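Local coordinates for protein orotidine 5'-phosphate decarboxylase (Streptomyces avermitilis, PDB 3V75) that probably catalyses the decarboxylation of orotidine 5'-phosphate to UMP, the last step of de novo UMP biosynthesis, at residues R108-R120 with F134-V148. Sequence-based numbering, arbitrary orientation. Where two conformers were deposited one is given.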
loop_
_atom_site.group_PDB
_atom_site.type_symbol
_atom_site.label_atom_id
_atom_site.label_comp_id
_atom_site.label_asym_id
_atom_site.label_seq_id
_atom_site.Cartn_x
_atom_site.Cartn_y
_atom_site.Cartn_z
ATOM N N ARG A 108 8.439 16.880 -12.260
ATOM C CA ARG A 108 7.742 16.837 -13.539
ATOM C C ARG A 108 7.904 18.155 -14.294
ATOM O O ARG A 108 8.003 18.149 -15.535
ATOM C CB ARG A 108 6.258 16.439 -13.347
ATOM C CG ARG A 108 6.095 15.019 -12.698
ATOM C CD ARG A 108 4.621 14.507 -12.677
ATOM N NE ARG A 108 4.215 14.083 -14.028
ATOM C CZ ARG A 108 3.459 14.804 -14.868
ATOM N NH1 ARG A 108 2.974 15.997 -14.503
ATOM N NH2 ARG A 108 3.206 14.336 -16.074
ATOM N N ALA A 109 7.918 19.277 -13.580
ATOM C CA ALA A 109 8.133 20.571 -14.235
ATOM C C ALA A 109 9.516 20.637 -14.912
ATOM O O ALA A 109 9.685 21.319 -15.934
ATOM C CB ALA A 109 7.997 21.720 -13.232
ATOM N N ALA A 110 10.495 19.915 -14.344
ATOM C CA ALA A 110 11.853 19.850 -14.920
ATOM C C ALA A 110 11.931 18.882 -16.081
ATOM O O ALA A 110 12.968 18.787 -16.750
ATOM C CB ALA A 110 12.868 19.443 -13.838
ATOM N N GLY A 111 10.834 18.166 -16.345
ATOM C CA GLY A 111 10.794 17.256 -17.473
ATOM C C GLY A 111 11.165 15.812 -17.156
ATOM O O GLY A 111 11.229 14.986 -18.077
ATOM N N ALA A 112 11.371 15.489 -15.882
ATOM C CA ALA A 112 11.598 14.102 -15.491
ATOM C C ALA A 112 10.249 13.390 -15.356
ATOM O O ALA A 112 9.261 14.021 -14.942
ATOM C CB ALA A 112 12.323 14.027 -14.191
ATOM N N LEU A 113 10.193 12.116 -15.733
ATOM C CA LEU A 113 9.017 11.307 -15.431
ATOM C C LEU A 113 9.095 10.928 -13.975
ATOM O O LEU A 113 10.191 10.771 -13.433
ATOM C CB LEU A 113 9.000 10.055 -16.310
ATOM C CG LEU A 113 8.872 10.386 -17.805
ATOM C CD1 LEU A 113 8.932 9.108 -18.623
ATOM C CD2 LEU A 113 7.545 11.091 -18.083
ATOM N N VAL A 114 7.949 10.745 -13.333
ATOM C CA VAL A 114 7.908 10.319 -11.937
ATOM C C VAL A 114 7.101 9.037 -11.782
ATOM O O VAL A 114 5.916 8.988 -12.142
ATOM C CB VAL A 114 7.315 11.419 -11.038
ATOM C CG1 VAL A 114 7.114 10.908 -9.590
ATOM C CG2 VAL A 114 8.248 12.653 -11.050
ATOM N N VAL A 115 7.754 8.020 -11.240
ATOM C CA VAL A 115 7.109 6.785 -10.866
ATOM C C VAL A 115 6.905 6.842 -9.373
ATOM O O VAL A 115 7.876 6.818 -8.596
ATOM C CB VAL A 115 7.994 5.567 -11.222
ATOM C CG1 VAL A 115 7.369 4.276 -10.668
ATOM C CG2 VAL A 115 8.186 5.515 -12.720
HETATM N N MSE A 116 5.645 6.913 -8.943
HETATM C CA MSE A 116 5.354 6.961 -7.520
HETATM C C MSE A 116 5.471 5.540 -6.959
HETATM O O MSE A 116 4.646 4.656 -7.283
HETATM C CB MSE A 116 3.962 7.520 -7.284
HETATM C CG MSE A 116 3.534 7.411 -5.830
HETATM SE SE MSE A 116 4.553 8.601 -4.642
HETATM C CE MSE A 116 4.000 10.268 -5.425
ATOM N N ASP A 117 6.472 5.280 -6.115
ATOM C CA ASP A 117 6.578 3.950 -5.526
ATOM C C ASP A 117 5.847 3.929 -4.191
ATOM O O ASP A 117 6.386 4.289 -3.122
ATOM C CB ASP A 117 8.045 3.511 -5.384
ATOM C CG ASP A 117 8.181 2.050 -5.166
ATOM O OD1 ASP A 117 7.155 1.364 -4.864
ATOM O OD2 ASP A 117 9.312 1.508 -5.293
ATOM N N ALA A 118 4.577 3.535 -4.279
ATOM C CA ALA A 118 3.678 3.528 -3.125
ATOM C C ALA A 118 3.066 2.135 -2.889
ATOM O O ALA A 118 2.426 1.887 -1.846
ATOM C CB ALA A 118 2.588 4.569 -3.327
ATOM N N LYS A 119 3.270 1.225 -3.845
ATOM C CA LYS A 119 2.821 -0.181 -3.707
ATOM C C LYS A 119 1.410 -0.284 -3.130
ATOM O O LYS A 119 1.171 -0.965 -2.126
ATOM C CB LYS A 119 3.831 -1.023 -2.916
ATOM C CG LYS A 119 5.191 -1.134 -3.644
ATOM C CD LYS A 119 6.098 -2.098 -2.888
ATOM C CE LYS A 119 7.512 -2.198 -3.546
ATOM N NZ LYS A 119 8.262 -0.888 -3.436
ATOM N N ARG A 120 0.479 0.413 -3.781
ATOM C CA ARG A 120 -0.920 0.399 -3.298
ATOM C C ARG A 120 -1.657 -0.788 -3.877
ATOM O O ARG A 120 -1.370 -1.259 -4.982
ATOM C CB ARG A 120 -1.645 1.691 -3.708
ATOM C CG ARG A 120 -0.953 2.972 -3.204
ATOM C CD ARG A 120 -0.793 2.967 -1.677
ATOM N NE ARG A 120 -0.602 4.333 -1.135
ATOM C CZ ARG A 120 0.411 4.759 -0.364
ATOM N NH1 ARG A 120 1.420 3.932 -0.042
ATOM N NH2 ARG A 120 0.391 6.016 0.075
ATOM N N PHE A 134 -3.129 9.424 -7.337
ATOM C CA PHE A 134 -1.831 9.375 -8.022
ATOM C C PHE A 134 -1.885 9.451 -9.553
ATOM O O PHE A 134 -0.833 9.656 -10.181
ATOM C CB PHE A 134 -1.092 8.091 -7.638
ATOM C CG PHE A 134 -0.770 7.998 -6.175
ATOM C CD1 PHE A 134 0.135 8.873 -5.609
ATOM C CD2 PHE A 134 -1.393 7.062 -5.357
ATOM C CE1 PHE A 134 0.435 8.808 -4.232
ATOM C CE2 PHE A 134 -1.113 6.985 -4.011
ATOM C CZ PHE A 134 -0.184 7.864 -3.423
ATOM N N LEU A 135 -3.045 9.226 -10.176
ATOM C CA LEU A 135 -3.085 8.972 -11.629
ATOM C C LEU A 135 -4.008 9.882 -12.382
ATOM O O LEU A 135 -4.224 9.683 -13.572
ATOM C CB LEU A 135 -3.458 7.509 -11.918
ATOM C CG LEU A 135 -2.445 6.492 -11.365
ATOM C CD1 LEU A 135 -3.034 5.085 -11.356
ATOM C CD2 LEU A 135 -1.078 6.549 -12.091
ATOM N N ARG A 136 -4.572 10.877 -11.726
ATOM C CA ARG A 136 -5.402 11.817 -12.450
ATOM C C ARG A 136 -4.754 13.192 -12.418
ATOM O O ARG A 136 -4.233 13.578 -11.372
ATOM C CB ARG A 136 -6.776 11.863 -11.809
ATOM C CG ARG A 136 -7.729 12.538 -12.736
ATOM C CD ARG A 136 -9.128 12.143 -12.393
ATOM N NE ARG A 136 -9.568 12.811 -11.184
ATOM C CZ ARG A 136 -10.769 12.572 -10.672
ATOM N NH1 ARG A 136 -11.557 11.693 -11.317
ATOM N NH2 ARG A 136 -11.184 13.205 -9.573
ATOM N N LYS A 137 -4.829 13.978 -13.494
ATOM C CA LYS A 137 -4.001 15.210 -13.499
ATOM C C LYS A 137 -4.281 16.300 -12.503
ATOM O O LYS A 137 -3.427 17.158 -12.244
ATOM C CB LYS A 137 -3.963 15.846 -14.862
ATOM C CG LYS A 137 -5.334 16.291 -15.332
ATOM C CD LYS A 137 -5.058 17.222 -16.480
ATOM C CE LYS A 137 -6.315 17.950 -16.939
ATOM N NZ LYS A 137 -5.828 18.835 -18.044
ATOM N N ASP A 138 -5.491 16.315 -11.952
ATOM C CA ASP A 138 -5.845 17.330 -10.966
ATOM C C ASP A 138 -5.326 16.994 -9.572
ATOM O O ASP A 138 -5.477 17.790 -8.632
ATOM C CB ASP A 138 -7.398 17.423 -10.858
ATOM C CG ASP A 138 -8.035 16.137 -10.238
ATOM O OD1 ASP A 138 -7.614 14.978 -10.554
ATOM O OD2 ASP A 138 -8.981 16.251 -9.419
ATOM N N SER A 139 -4.760 15.817 -9.381
ATOM C CA SER A 139 -4.364 15.460 -8.018
ATOM C C SER A 139 -3.060 16.088 -7.632
ATOM O O SER A 139 -2.169 16.221 -8.482
ATOM C CB SER A 139 -4.190 14.004 -7.873
ATOM O OG SER A 139 -3.623 13.813 -6.584
ATOM N N PRO A 140 -2.921 16.495 -6.328
ATOM C CA PRO A 140 -1.642 17.103 -5.951
ATOM C C PRO A 140 -0.542 16.034 -5.885
ATOM O O PRO A 140 0.578 16.450 -5.711
ATOM C CB PRO A 140 -1.912 17.669 -4.539
ATOM C CG PRO A 140 -2.994 16.731 -4.002
ATOM C CD PRO A 140 -3.886 16.523 -5.205
ATOM N N LEU A 141 -0.856 14.733 -6.021
ATOM C CA LEU A 141 0.216 13.704 -6.153
ATOM C C LEU A 141 0.330 13.065 -7.548
ATOM O O LEU A 141 0.906 11.971 -7.684
ATOM C CB LEU A 141 0.122 12.633 -5.061
ATOM C CG LEU A 141 0.310 13.141 -3.629
ATOM C CD1 LEU A 141 -0.384 12.217 -2.620
ATOM C CD2 LEU A 141 1.800 13.188 -3.326
ATOM N N PHE A 142 -0.219 13.733 -8.575
ATOM C CA PHE A 142 -0.234 13.165 -9.930
ATOM C C PHE A 142 1.166 12.744 -10.352
ATOM O O PHE A 142 2.089 13.569 -10.338
ATOM C CB PHE A 142 -0.770 14.156 -10.968
ATOM C CG PHE A 142 -0.795 13.605 -12.395
ATOM C CD1 PHE A 142 -1.388 12.386 -12.682
ATOM C CD2 PHE A 142 -0.240 14.327 -13.444
ATOM C CE1 PHE A 142 -1.422 11.872 -13.993
ATOM C CE2 PHE A 142 -0.315 13.845 -14.772
ATOM C CZ PHE A 142 -0.867 12.607 -15.034
ATOM N N SER A 143 1.298 11.490 -10.755
ATOM C CA SER A 143 2.571 10.900 -11.154
ATOM C C SER A 143 2.393 10.210 -12.508
ATOM O O SER A 143 1.277 9.849 -12.897
ATOM C CB SER A 143 3.026 9.885 -10.091
ATOM O OG SER A 143 3.191 10.516 -8.818
ATOM N N ASP A 144 3.493 9.995 -13.229
ATOM C CA ASP A 144 3.402 9.357 -14.536
ATOM C C ASP A 144 3.127 7.865 -14.438
ATOM O O ASP A 144 2.606 7.259 -15.374
ATOM C CB ASP A 144 4.701 9.612 -15.292
ATOM C CG ASP A 144 4.881 11.067 -15.545
ATOM O OD1 ASP A 144 4.120 11.603 -16.395
ATOM O OD2 ASP A 144 5.716 11.725 -14.859
ATOM N N ALA A 145 3.474 7.259 -13.309
ATOM C CA ALA A 145 3.092 5.872 -13.053
ATOM C C ALA A 145 3.032 5.601 -11.567
ATOM O O ALA A 145 3.549 6.390 -10.767
ATOM C CB ALA A 145 4.067 4.885 -13.748
ATOM N N LEU A 146 2.422 4.472 -11.197
ATOM C CA LEU A 146 2.251 4.110 -9.798
ATOM C C LEU A 146 2.617 2.657 -9.647
ATOM O O LEU A 146 2.183 1.825 -10.455
ATOM C CB LEU A 146 0.773 4.298 -9.412
ATOM C CG LEU A 146 0.372 3.865 -8.009
ATOM C CD1 LEU A 146 1.053 4.685 -6.884
ATOM C CD2 LEU A 146 -1.206 3.884 -7.889
ATOM N N THR A 147 3.382 2.313 -8.612
ATOM C CA THR A 147 3.590 0.898 -8.307
ATOM C C THR A 147 2.375 0.386 -7.518
ATOM O O THR A 147 1.866 1.059 -6.588
ATOM C CB THR A 147 4.901 0.617 -7.501
ATOM O OG1 THR A 147 4.836 1.309 -6.250
ATOM C CG2 THR A 147 6.159 1.086 -8.298
ATOM N N VAL A 148 1.944 -0.828 -7.872
ATOM C CA VAL A 148 0.771 -1.463 -7.239
ATOM C C VAL A 148 1.049 -2.908 -6.919
ATOM O O VAL A 148 1.837 -3.586 -7.606
ATOM C CB VAL A 148 -0.513 -1.358 -8.122
ATOM C CG1 VAL A 148 -0.910 0.112 -8.301
ATOM C CG2 VAL A 148 -0.296 -2.010 -9.507
HETATM O O HOH W 1 6.764 14.108 -16.055
#
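M116, D144 and T147 carry this contact between two neighbouring parallel strands of a TIM barrel, 113-120 and 145-148, joined through helix 124-134 as a beta-alpha-beta unit. Just ahead of the second strand, D144 turns its carboxylate back to R108 in a two-pronged salt bridge, NE of R108 to OD2 and NH2 to OD1 of D144, both hydrogen-bonded at 2.9 Å. The guanidinium and carboxylate planes stand 43° apart; CD2 and CE2 of F142 come over one guanidinium face, toward its rim, the ring plane steeply turned. OD2 of D144 also takes the backbone N of V114 on its anti lone pair, while R30 adds a second charge at OD1. With an alanine at R108 both prongs are gone, and the D144 carboxylate, still held by V114 N and R30, is likely to be freer to turn. Midway, the chain of selenomethionine M116 folds back at the CB-CG bond (chi2 69°) and again at CG-SE. Its CG packs 3.7 Å from CD1 of F134, with SE in an oblique Met-aromatic contact. Towards the active-site end the register slips by two residues, a beta bulge, spanned by T147. K119, the predicted proton donor, gives its backbone N-H to OG1 of T147 (2.9 Å); its NZ also pairs with D122 of the second subunit. The same hydroxyl donates to OD1 of D117 (2.7 Å), from the opposite carboxylate face to NZ of K119.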